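Protein (CD58) (Homo sapiens, PDB 1CCZ) serves as a ligand of the adhesion receptor CD2, which it binds through a membrane-distal immunoglobulin-type domain, consistent with a role in cell-cell adhesion of lymphocytes. Local coordinates at residues L67-Y75 and M86-E94; G117-G127 and N145-N156. All coordinates share one frame; numbering follows the deposited sequence.

Contact 1 of 2, residues L67-Y75 and M86-E94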
loop_
_atom_site.group_PDB
_atom_site.type_symbol
_atom_site.label_atom_id
_atom_site.label_comp_id
_atom_site.label_asym_id
_atom_site.label_seq_id
_atom_site.Cartn_x
_atom_site.Cartn_y
_atom_site.Cartn_z
ATOM N N LEU A 67 1.402 5.494 10.387
ATOM C CA LEU A 67 0.573 5.975 9.292
ATOM C C LEU A 67 -0.916 5.839 9.519
ATOM O O LEU A 67 -1.376 4.873 10.117
ATOM C CB LEU A 67 0.961 5.258 7.999
ATOM C CG LEU A 67 2.373 5.569 7.488
ATOM C CD1 LEU A 67 2.719 4.674 6.317
ATOM C CD2 LEU A 67 2.434 7.032 7.069
ATOM N N THR A 68 -1.663 6.827 9.042
ATOM C CA THR A 68 -3.113 6.844 9.142
ATOM C C THR A 68 -3.572 7.245 7.748
ATOM O O THR A 68 -2.795 7.818 6.988
ATOM C CB THR A 68 -3.626 7.882 10.189
ATOM O OG1 THR A 68 -5.023 8.111 9.994
ATOM C CG2 THR A 68 -2.912 9.211 10.038
ATOM N N SER A 69 -4.817 6.936 7.407
ATOM C CA SER A 69 -5.354 7.244 6.082
ATOM C C SER A 69 -5.225 8.700 5.691
ATOM O O SER A 69 -4.992 9.012 4.521
ATOM C CB SER A 69 -6.830 6.852 5.999
ATOM O OG SER A 69 -7.268 6.383 7.258
ATOM N N SER A 70 -5.401 9.597 6.658
ATOM C CA SER A 70 -5.308 11.025 6.381
ATOM C C SER A 70 -3.914 11.370 5.841
ATOM O O SER A 70 -3.735 12.386 5.164
ATOM C CB SER A 70 -5.610 11.825 7.650
ATOM O OG SER A 70 -5.170 11.133 8.805
ATOM N N ASP A 71 -2.942 10.503 6.124
ATOM C CA ASP A 71 -1.571 10.697 5.658
ATOM C C ASP A 71 -1.397 10.491 4.169
ATOM O O ASP A 71 -0.356 10.833 3.610
ATOM C CB ASP A 71 -0.626 9.756 6.378
ATOM C CG ASP A 71 -0.433 10.135 7.806
ATOM O OD1 ASP A 71 -0.706 11.305 8.151
ATOM O OD2 ASP A 71 -0.011 9.267 8.584
ATOM N N GLU A 72 -2.400 9.909 3.526
ATOM C CA GLU A 72 -2.323 9.684 2.086
ATOM C C GLU A 72 -2.371 11.045 1.414
ATOM O O GLU A 72 -3.344 11.790 1.561
ATOM C CB GLU A 72 -3.500 8.851 1.602
ATOM C CG GLU A 72 -3.504 8.689 0.105
ATOM C CD GLU A 72 -4.286 7.474 -0.333
ATOM O OE1 GLU A 72 -4.195 6.430 0.347
ATOM O OE2 GLU A 72 -4.991 7.568 -1.357
ATOM N N ASP A 73 -1.340 11.363 0.650
ATOM C CA ASP A 73 -1.299 12.679 0.045
ATOM C C ASP A 73 -0.011 12.850 -0.723
ATOM O O ASP A 73 0.824 11.943 -0.787
ATOM C CB ASP A 73 -1.333 13.723 1.163
ATOM C CG ASP A 73 -2.207 14.890 0.843
ATOM O OD1 ASP A 73 -2.348 15.216 -0.356
ATOM O OD2 ASP A 73 -2.753 15.483 1.796
ATOM N N GLU A 74 0.140 14.026 -1.314
ATOM C CA GLU A 74 1.362 14.345 -2.006
ATOM C C GLU A 74 2.208 15.142 -1.018
ATOM O O GLU A 74 1.691 16.007 -0.310
ATOM C CB GLU A 74 1.098 15.199 -3.221
ATOM C CG GLU A 74 2.260 15.151 -4.173
ATOM C CD GLU A 74 2.516 16.465 -4.842
ATOM O OE1 GLU A 74 1.777 17.437 -4.574
ATOM O OE2 GLU A 74 3.467 16.521 -5.646
ATOM N N TYR A 75 3.498 14.828 -0.963
ATOM C CA TYR A 75 4.435 15.500 -0.075
ATOM C C TYR A 75 5.541 16.045 -0.954
ATOM O O TYR A 75 5.941 15.413 -1.943
ATOM C CB TYR A 75 5.034 14.529 0.943
ATOM C CG TYR A 75 4.059 14.027 1.981
ATOM C CD1 TYR A 75 3.036 13.125 1.636
ATOM C CD2 TYR A 75 4.157 14.439 3.314
ATOM C CE1 TYR A 75 2.136 12.642 2.598
ATOM C CE2 TYR A 75 3.265 13.964 4.281
ATOM C CZ TYR A 75 2.260 13.063 3.911
ATOM O OH TYR A 75 1.401 12.575 4.863
ATOM N N MET A 86 10.937 17.744 -5.286
ATOM C CA MET A 86 11.070 16.382 -4.803
ATOM C C MET A 86 9.652 16.121 -4.339
ATOM O O MET A 86 9.233 16.583 -3.269
ATOM C CB MET A 86 12.042 16.301 -3.642
ATOM C CG MET A 86 13.468 16.551 -4.045
ATOM S SD MET A 86 14.323 15.060 -4.561
ATOM C CE MET A 86 13.404 13.790 -3.736
ATOM N N LYS A 87 8.900 15.433 -5.197
ATOM C CA LYS A 87 7.504 15.111 -4.927
ATOM C C LYS A 87 7.350 13.631 -4.661
ATOM O O LYS A 87 7.972 12.806 -5.326
ATOM C CB LYS A 87 6.629 15.505 -6.114
ATOM C CG LYS A 87 6.159 16.951 -6.086
ATOM C CD LYS A 87 6.359 17.634 -7.442
ATOM C CE LYS A 87 5.183 17.376 -8.397
ATOM N NZ LYS A 87 5.360 16.175 -9.309
ATOM N N PHE A 88 6.530 13.306 -3.665
ATOM C CA PHE A 88 6.274 11.920 -3.297
ATOM C C PHE A 88 4.788 11.781 -3.062
ATOM O O PHE A 88 4.228 12.563 -2.290
ATOM C CB PHE A 88 6.981 11.556 -1.987
ATOM C CG PHE A 88 8.472 11.527 -2.084
ATOM C CD1 PHE A 88 9.212 12.707 -2.033
ATOM C CD2 PHE A 88 9.146 10.318 -2.211
ATOM C CE1 PHE A 88 10.607 12.681 -2.107
ATOM C CE2 PHE A 88 10.545 10.276 -2.284
ATOM C CZ PHE A 88 11.276 11.460 -2.231
ATOM N N PHE A 89 4.123 10.842 -3.742
ATOM C CA PHE A 89 2.706 10.649 -3.442
ATOM C C PHE A 89 2.619 9.352 -2.649
ATOM O O PHE A 89 3.018 8.273 -3.099
ATOM C CB PHE A 89 1.776 10.658 -4.684
ATOM C CG PHE A 89 2.288 11.574 -5.791
ATOM C CD1 PHE A 89 3.533 11.353 -6.356
ATOM C CD2 PHE A 89 1.601 12.727 -6.161
ATOM C CE1 PHE A 89 4.081 12.258 -7.240
ATOM C CE2 PHE A 89 2.143 13.633 -7.045
ATOM C CZ PHE A 89 3.387 13.402 -7.582
ATOM N N LEU A 90 2.160 9.513 -1.418
ATOM C CA LEU A 90 2.038 8.423 -0.482
ATOM C C LEU A 90 0.609 7.908 -0.421
ATOM O O LEU A 90 -0.337 8.685 -0.269
ATOM C CB LEU A 90 2.472 8.901 0.912
ATOM C CG LEU A 90 2.135 7.990 2.101
ATOM C CD1 LEU A 90 3.032 6.761 2.051
ATOM C CD2 LEU A 90 2.307 8.742 3.426
ATOM N N TYR A 91 0.463 6.593 -0.560
ATOM C CA TYR A 91 -0.843 5.957 -0.440
ATOM C C TYR A 91 -0.735 5.118 0.828
ATOM O O TYR A 91 0.298 4.483 1.069
ATOM C CB TYR A 91 -1.123 5.074 -1.650
ATOM C CG TYR A 91 -1.108 5.848 -2.935
ATOM C CD1 TYR A 91 -2.227 6.578 -3.336
ATOM C CD2 TYR A 91 0.051 5.921 -3.718
ATOM C CE1 TYR A 91 -2.200 7.381 -4.486
ATOM C CE2 TYR A 91 0.098 6.723 -4.875
ATOM C CZ TYR A 91 -1.035 7.457 -5.252
ATOM O OH TYR A 91 -1.005 8.297 -6.361
ATOM N N VAL A 92 -1.776 5.149 1.654
ATOM C CA VAL A 92 -1.795 4.383 2.902
ATOM C C VAL A 92 -2.839 3.273 2.763
ATOM O O VAL A 92 -4.045 3.530 2.657
ATOM C CB VAL A 92 -2.148 5.273 4.097
ATOM C CG1 VAL A 92 -2.237 4.432 5.353
ATOM C CG2 VAL A 92 -1.090 6.382 4.244
ATOM N N LEU A 93 -2.361 2.035 2.765
ATOM C CA LEU A 93 -3.237 0.903 2.570
ATOM C C LEU A 93 -3.388 0.014 3.773
ATOM O O LEU A 93 -2.477 -0.164 4.581
ATOM C CB LEU A 93 -2.727 0.052 1.399
ATOM C CG LEU A 93 -2.788 0.663 -0.001
ATOM C CD1 LEU A 93 -1.552 1.467 -0.243
ATOM C CD2 LEU A 93 -2.873 -0.423 -1.028
ATOM N N GLU A 94 -4.568 -0.555 3.882
ATOM C CA GLU A 94 -4.836 -1.500 4.932
ATOM C C GLU A 94 -4.487 -2.878 4.287
ATOM O O GLU A 94 -4.714 -3.101 3.091
ATOM C CB GLU A 94 -6.297 -1.326 5.323
ATOM C CG GLU A 94 -7.072 -2.552 5.635
ATOM C CD GLU A 94 -8.541 -2.208 5.798
ATOM O OE1 GLU A 94 -8.806 -1.022 6.127
ATOM O OE2 GLU A 94 -9.413 -3.090 5.591
HETATM O O HOH W 1 -5.606 4.132 0.225
#

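Contact 2 of 2, residues G117-G127 and N145-N156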
loop_
_atom_site.group_PDB
_atom_site.type_symbol
_atom_site.label_atom_id
_atom_site.label_comp_id
_atom_site.label_asym_id
_atom_site.label_seq_id
_atom_site.Cartn_x
_atom_site.Cartn_y
_atom_site.Cartn_z
ATOM N N GLY A 117 -8.691 -4.917 3.445
ATOM C CA GLY A 117 -7.765 -4.530 2.404
ATOM C C GLY A 117 -8.215 -3.322 1.612
ATOM O O GLY A 117 -9.413 -3.143 1.357
ATOM N N THR A 118 -7.243 -2.489 1.234
ATOM C CA THR A 118 -7.501 -1.302 0.432
ATOM C C THR A 118 -7.097 -1.617 -1.024
ATOM O O THR A 118 -6.047 -2.217 -1.252
ATOM C CB THR A 118 -6.651 -0.090 0.924
ATOM O OG1 THR A 118 -6.804 0.085 2.331
ATOM C CG2 THR A 118 -7.109 1.168 0.257
ATOM N N ASP A 119 -7.912 -1.207 -1.994
ATOM C CA ASP A 119 -7.612 -1.438 -3.422
ATOM C C ASP A 119 -7.134 -2.859 -3.662
ATOM O O ASP A 119 -6.047 -3.115 -4.185
ATOM C CB ASP A 119 -6.544 -0.464 -3.936
ATOM C CG ASP A 119 -6.777 -0.059 -5.388
ATOM O OD1 ASP A 119 -7.905 -0.251 -5.907
ATOM O OD2 ASP A 119 -5.826 0.454 -6.006
ATOM N N VAL A 120 -7.988 -3.781 -3.272
ATOM C CA VAL A 120 -7.705 -5.183 -3.379
ATOM C C VAL A 120 -8.083 -5.753 -4.744
ATOM O O VAL A 120 -9.029 -5.314 -5.394
ATOM C CB VAL A 120 -8.491 -5.936 -2.271
ATOM C CG1 VAL A 120 -8.300 -7.444 -2.386
ATOM C CG2 VAL A 120 -8.040 -5.442 -0.918
ATOM N N GLU A 121 -7.315 -6.746 -5.158
ATOM C CA GLU A 121 -7.564 -7.473 -6.379
ATOM C C GLU A 121 -7.606 -8.944 -5.934
ATOM O O GLU A 121 -6.761 -9.381 -5.151
ATOM C CB GLU A 121 -6.408 -7.268 -7.347
ATOM C CG GLU A 121 -6.642 -7.830 -8.712
ATOM C CD GLU A 121 -5.608 -7.339 -9.716
ATOM O OE1 GLU A 121 -5.674 -6.141 -10.120
ATOM O OE2 GLU A 121 -4.732 -8.155 -10.092
ATOM N N LEU A 122 -8.593 -9.693 -6.404
ATOM C CA LEU A 122 -8.691 -11.115 -6.097
ATOM C C LEU A 122 -8.219 -11.828 -7.369
ATOM O O LEU A 122 -8.593 -11.433 -8.487
ATOM C CB LEU A 122 -10.139 -11.502 -5.791
ATOM C CG LEU A 122 -10.676 -11.033 -4.433
ATOM C CD1 LEU A 122 -12.130 -11.470 -4.292
ATOM C CD2 LEU A 122 -9.815 -11.606 -3.295
ATOM N N LYS A 123 -7.389 -12.853 -7.210
ATOM C CA LYS A 123 -6.883 -13.609 -8.349
ATOM C C LYS A 123 -7.224 -15.078 -8.132
ATOM O O LYS A 123 -6.987 -15.613 -7.048
ATOM C CB LYS A 123 -5.381 -13.426 -8.445
ATOM C CG LYS A 123 -4.991 -11.986 -8.611
ATOM C CD LYS A 123 -3.500 -11.863 -8.564
ATOM C CE LYS A 123 -2.967 -11.317 -9.868
ATOM N NZ LYS A 123 -2.606 -9.856 -9.776
ATOM N N LEU A 124 -7.794 -15.728 -9.146
ATOM C CA LEU A 124 -8.179 -17.130 -9.015
ATOM C C LEU A 124 -7.339 -18.060 -9.881
ATOM O O LEU A 124 -7.047 -17.756 -11.045
ATOM C CB LEU A 124 -9.652 -17.295 -9.364
ATOM C CG LEU A 124 -10.278 -18.667 -9.121
ATOM C CD1 LEU A 124 -10.350 -18.970 -7.643
ATOM C CD2 LEU A 124 -11.666 -18.683 -9.736
ATOM N N TYR A 125 -6.951 -19.193 -9.296
ATOM C CA TYR A 125 -6.154 -20.215 -9.981
ATOM C C TYR A 125 -6.748 -21.606 -9.777
ATOM O O TYR A 125 -7.373 -21.877 -8.759
ATOM C CB TYR A 125 -4.725 -20.230 -9.443
ATOM C CG TYR A 125 -4.061 -18.882 -9.422
ATOM C CD1 TYR A 125 -4.326 -17.967 -8.400
ATOM C CD2 TYR A 125 -3.136 -18.525 -10.406
ATOM C CE1 TYR A 125 -3.675 -16.725 -8.352
ATOM C CE2 TYR A 125 -2.482 -17.290 -10.375
ATOM C CZ TYR A 125 -2.754 -16.400 -9.342
ATOM O OH TYR A 125 -2.090 -15.201 -9.286
ATOM N N GLN A 126 -6.591 -22.475 -10.766
ATOM C CA GLN A 126 -7.050 -23.859 -10.634
ATOM C C GLN A 126 -5.890 -24.614 -11.234
ATOM O O GLN A 126 -5.604 -24.481 -12.425
ATOM C CB GLN A 126 -8.319 -24.160 -11.411
ATOM C CG GLN A 126 -8.627 -25.648 -11.379
ATOM C CD GLN A 126 -10.023 -25.954 -11.820
ATOM O OE1 GLN A 126 -10.509 -25.382 -12.794
ATOM N NE2 GLN A 126 -10.693 -26.857 -11.116
ATOM N N GLY A 127 -5.203 -25.389 -10.405
ATOM C CA GLY A 127 -4.035 -26.077 -10.895
ATOM C C GLY A 127 -2.998 -24.984 -11.075
ATOM O O GLY A 127 -2.880 -24.078 -10.240
ATOM N N ASN A 145 -14.336 -27.650 -14.835
ATOM C CA ASN A 145 -13.832 -28.918 -14.320
ATOM C C ASN A 145 -13.332 -28.796 -12.880
ATOM O O ASN A 145 -13.098 -27.688 -12.384
ATOM C CB ASN A 145 -12.692 -29.422 -15.192
ATOM C CG ASN A 145 -11.402 -28.719 -14.908
ATOM O OD1 ASN A 145 -10.644 -29.130 -14.039
ATOM N ND2 ASN A 145 -11.139 -27.641 -15.638
ATOM N N LEU A 146 -13.166 -29.944 -12.221
ATOM C CA LEU A 146 -12.692 -29.982 -10.847
ATOM C C LEU A 146 -11.492 -30.907 -10.722
ATOM O O LEU A 146 -11.342 -31.622 -9.740
ATOM C CB LEU A 146 -13.822 -30.428 -9.918
ATOM C CG LEU A 146 -14.992 -29.432 -9.879
ATOM C CD1 LEU A 146 -16.085 -29.965 -8.989
ATOM C CD2 LEU A 146 -14.521 -28.079 -9.374
ATOM N N ARG A 147 -10.625 -30.880 -11.720
ATOM C CA ARG A 147 -9.441 -31.726 -11.710
ATOM C C ARG A 147 -8.360 -31.254 -10.732
ATOM O O ARG A 147 -7.431 -31.995 -10.415
ATOM C CB ARG A 147 -8.848 -31.808 -13.118
ATOM C CG ARG A 147 -9.714 -32.551 -14.125
ATOM C CD ARG A 147 -8.923 -32.818 -15.402
ATOM N NE ARG A 147 -8.631 -31.589 -16.144
ATOM C CZ ARG A 147 -9.494 -30.987 -16.967
ATOM N NH1 ARG A 147 -10.712 -31.493 -17.164
ATOM N NH2 ARG A 147 -9.141 -29.866 -17.591
ATOM N N ALA A 148 -8.461 -30.012 -10.276
ATOM C CA ALA A 148 -7.488 -29.484 -9.327
ATOM C C ALA A 148 -8.192 -28.539 -8.363
ATOM O O ALA A 148 -9.271 -28.040 -8.651
ATOM C CB ALA A 148 -6.387 -28.749 -10.058
ATOM N N PRO A 149 -7.613 -28.330 -7.176
ATOM C CA PRO A 149 -8.256 -27.412 -6.232
ATOM C C PRO A 149 -8.144 -25.975 -6.746
ATOM O O PRO A 149 -7.400 -25.697 -7.680
ATOM C CB PRO A 149 -7.475 -27.612 -4.931
ATOM C CG PRO A 149 -6.182 -28.213 -5.335
ATOM C CD PRO A 149 -6.394 -28.948 -6.627
ATOM N N PHE A 150 -8.901 -25.067 -6.141
ATOM C CA PHE A 150 -8.857 -23.664 -6.530
ATOM C C PHE A 150 -8.032 -22.870 -5.530
ATOM O O PHE A 150 -8.067 -23.142 -4.329
ATOM C CB PHE A 150 -10.261 -23.095 -6.562
ATOM C CG PHE A 150 -11.065 -23.571 -7.716
ATOM C CD1 PHE A 150 -10.959 -22.945 -8.950
ATOM C CD2 PHE A 150 -11.930 -24.650 -7.573
ATOM C CE1 PHE A 150 -11.707 -23.384 -10.036
ATOM C CE2 PHE A 150 -12.691 -25.105 -8.655
ATOM C CZ PHE A 150 -12.576 -24.466 -9.891
ATOM N N LYS A 151 -7.274 -21.903 -6.023
ATOM C CA LYS A 151 -6.499 -21.055 -5.145
ATOM C C LYS A 151 -6.959 -19.645 -5.438
ATOM O O LYS A 151 -7.060 -19.233 -6.606
ATOM C CB LYS A 151 -5.014 -21.154 -5.418
ATOM C CG LYS A 151 -4.185 -20.160 -4.625
ATOM C CD LYS A 151 -2.725 -20.534 -4.756
ATOM C CE LYS A 151 -1.817 -19.513 -4.105
ATOM N NZ LYS A 151 -1.298 -18.512 -5.081
ATOM N N CYS A 152 -7.280 -18.920 -4.375
ATOM C CA CYS A 152 -7.697 -17.540 -4.508
ATOM C C CYS A 152 -6.716 -16.702 -3.740
ATOM O O CYS A 152 -6.397 -16.991 -2.584
ATOM C CB CYS A 152 -9.086 -17.326 -3.954
ATOM S SG CYS A 152 -9.608 -15.616 -4.248
ATOM N N LYS A 153 -6.210 -15.675 -4.393
ATOM C CA LYS A 153 -5.253 -14.799 -3.763
ATOM C C LYS A 153 -5.814 -13.382 -3.674
ATOM O O LYS A 153 -6.392 -12.872 -4.628
ATOM C CB LYS A 153 -3.976 -14.806 -4.578
ATOM C CG LYS A 153 -2.908 -13.922 -4.034
ATOM C CD LYS A 153 -1.780 -13.787 -5.036
ATOM C CE LYS A 153 -1.222 -15.152 -5.414
ATOM N NZ LYS A 153 0.137 -15.016 -6.030
ATOM N N ALA A 154 -5.694 -12.766 -2.506
ATOM C CA ALA A 154 -6.127 -11.377 -2.343
ATOM C C ALA A 154 -4.815 -10.601 -2.284
ATOM O O ALA A 154 -3.920 -10.922 -1.493
ATOM C CB ALA A 154 -6.902 -11.190 -1.057
ATOM N N VAL A 155 -4.676 -9.593 -3.135
ATOM C CA VAL A 155 -3.441 -8.830 -3.144
ATOM C C VAL A 155 -3.638 -7.319 -3.368
ATOM O O VAL A 155 -4.578 -6.871 -4.028
ATOM C CB VAL A 155 -2.470 -9.424 -4.229
ATOM C CG1 VAL A 155 -3.209 -9.632 -5.511
ATOM C CG2 VAL A 155 -1.276 -8.509 -4.453
ATOM N N ASN A 156 -2.779 -6.538 -2.737
ATOM C CA ASN A 156 -2.773 -5.091 -2.928
ATOM C C ASN A 156 -1.310 -4.691 -2.826
ATOM O O ASN A 156 -0.432 -5.541 -2.602
ATOM C CB ASN A 156 -3.678 -4.336 -1.927
ATOM C CG ASN A 156 -3.183 -4.382 -0.488
ATOM O OD1 ASN A 156 -2.044 -4.744 -0.206
ATOM N ND2 ASN A 156 -4.056 -4.002 0.432
HETATM O O HOH W 2 -12.642 -24.821 -14.158
HETATM O O HOH W 3 -9.266 -25.355 -15.196
HETATM O O HOH W 4 -4.639 -25.571 -7.539
#

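Contact 1 of 2, residues L67-Y75 and M86-E94
Glu72, the residue just ahead of strand 73-78, reaches across to strand 86-93, and its side chain takes the place of a backbone partner there. Its CB lies near the carbonyl oxygen of Leu90, and CG comes closer still, 3.2 Å from Leu90 O. With CG anti to the backbone N (chi1 176°) and the chain extended beyond it, CD is carried along the neighbouring strand to CA and CD1 of Tyr91. At the tip the two oxygens part company. OE1 accepts the backbone N-H of Val92 at 3.0 Å, on its anti side and 30° out of the carboxylate plane, while OE2 lies at the edge of the Tyr91 ring, 3.5 Å from CD1. A water donates to both Glu72 OE1 and Val92 O, closing a small polar bridge.

Beyond this point the strands pair regularly: Asp73 with Leu90 and Tyr75 with Phe88 each exchange two backbone hydrogen bonds. On the face bearing Leu90, its CD2 touches both Leu67 CD2, 4.0 Å away, and CE1 of Tyr75. The Tyr75 hydroxyl donates to Asp71 O at 2.8 Å, in the carbonyl plane and on a lone pair, which fits a tyrosine corner. Asp71 OD2 accepts from Thr68 N and forms a salt bridge with Arg52, a pair consistent with the one common in V-type immunoglobulin domains. Where the backbone ladder stops, then, the Glu72 carboxylate satisfies Val92 N, and the hydroxyl of the buried Tyr75 is satisfied by Asp71 O.

Contact 2 of 2, residues G117-G127 and N145-N156
Strands 121-126 and 150-156 are the central antiparallel pair of the four-stranded sheet in the C2-set immunoglobulin domain. Glu121 with Val155, Lys123 with Lys153 and Tyr125 with Lys151 form the hydrogen-bonded pairs, each closed by N-H to O bonds in both directions; they alternate with non-hydrogen-bonded pairs whose side chains lie on the face of Leu122, Cys152 and Phe150, largely buried.

On that face Leu122 CD2 packs 3.7 Å from Ala154 CB and also touches Cys152 SG, the sulfur joined to Cys112 in a disulfide. Leu124 CD1 lies near both Cys152 CB and the Phe150 ring. Gln126 ends the row. Trans about its first side-chain bond (chi1 172°), it runs straight out and crosses one face of the Phe150 ring, with the amide and ring planes 31° apart. NE2 uses both its hydrogens there, donating to Ala148 O at 3.1 Å along an almost straight bond (174°) and to Asn145 O at 2.8 Å. In the bond to Asn145 O, NE2 stands above the carbonyl plane and not on a lone pair. Two waters donate to OE1, so four bonds hold this amide over the ring and tie the loop before strand 150-156 to the sheet.

The opposite face carries lysines, Glu121, Val155 and Tyr125. Lys151 NZ makes an off-centre cation-pi contact with the Tyr125 ring, 4.9 Å from its centroid, and Lys123 NZ forms a salt bridge with Glu121 OE2 at 2.7 Å. At the other end Asn156 ND2 donates to Thr118 O, 3.2 Å away, while its OD1 accepts from Val158 N. Inward apolar groups around a disulfide cysteine, with charged ones outward, make up the C-F strand pairing typical of an immunoglobulin beta sandwich.

In the fold
Contact 1 and contact 2 follow one another along the chain, the first closing before the second opens, and their centres lie 28 Å apart. Each belongs to its own sheet: 67-75 with 86-94 pairs neighbouring strands of a six-stranded mixed sheet in the N-terminal domain, while 117-127 with 145-156 pairs the middle strands of a four-stranded antiparallel sheet in the C2-set domain. They meet where the chain leaves strand 86-93. Glu94 N lies 2.8 Å from Thr118 OG1, and Glu94 O lies 2.9 Å from Asn156 ND2, both probable hydrogen bonds, with Leu93 packed alongside. The end of contact 1 therefore rests directly on contact 2, joining the two domains end to end.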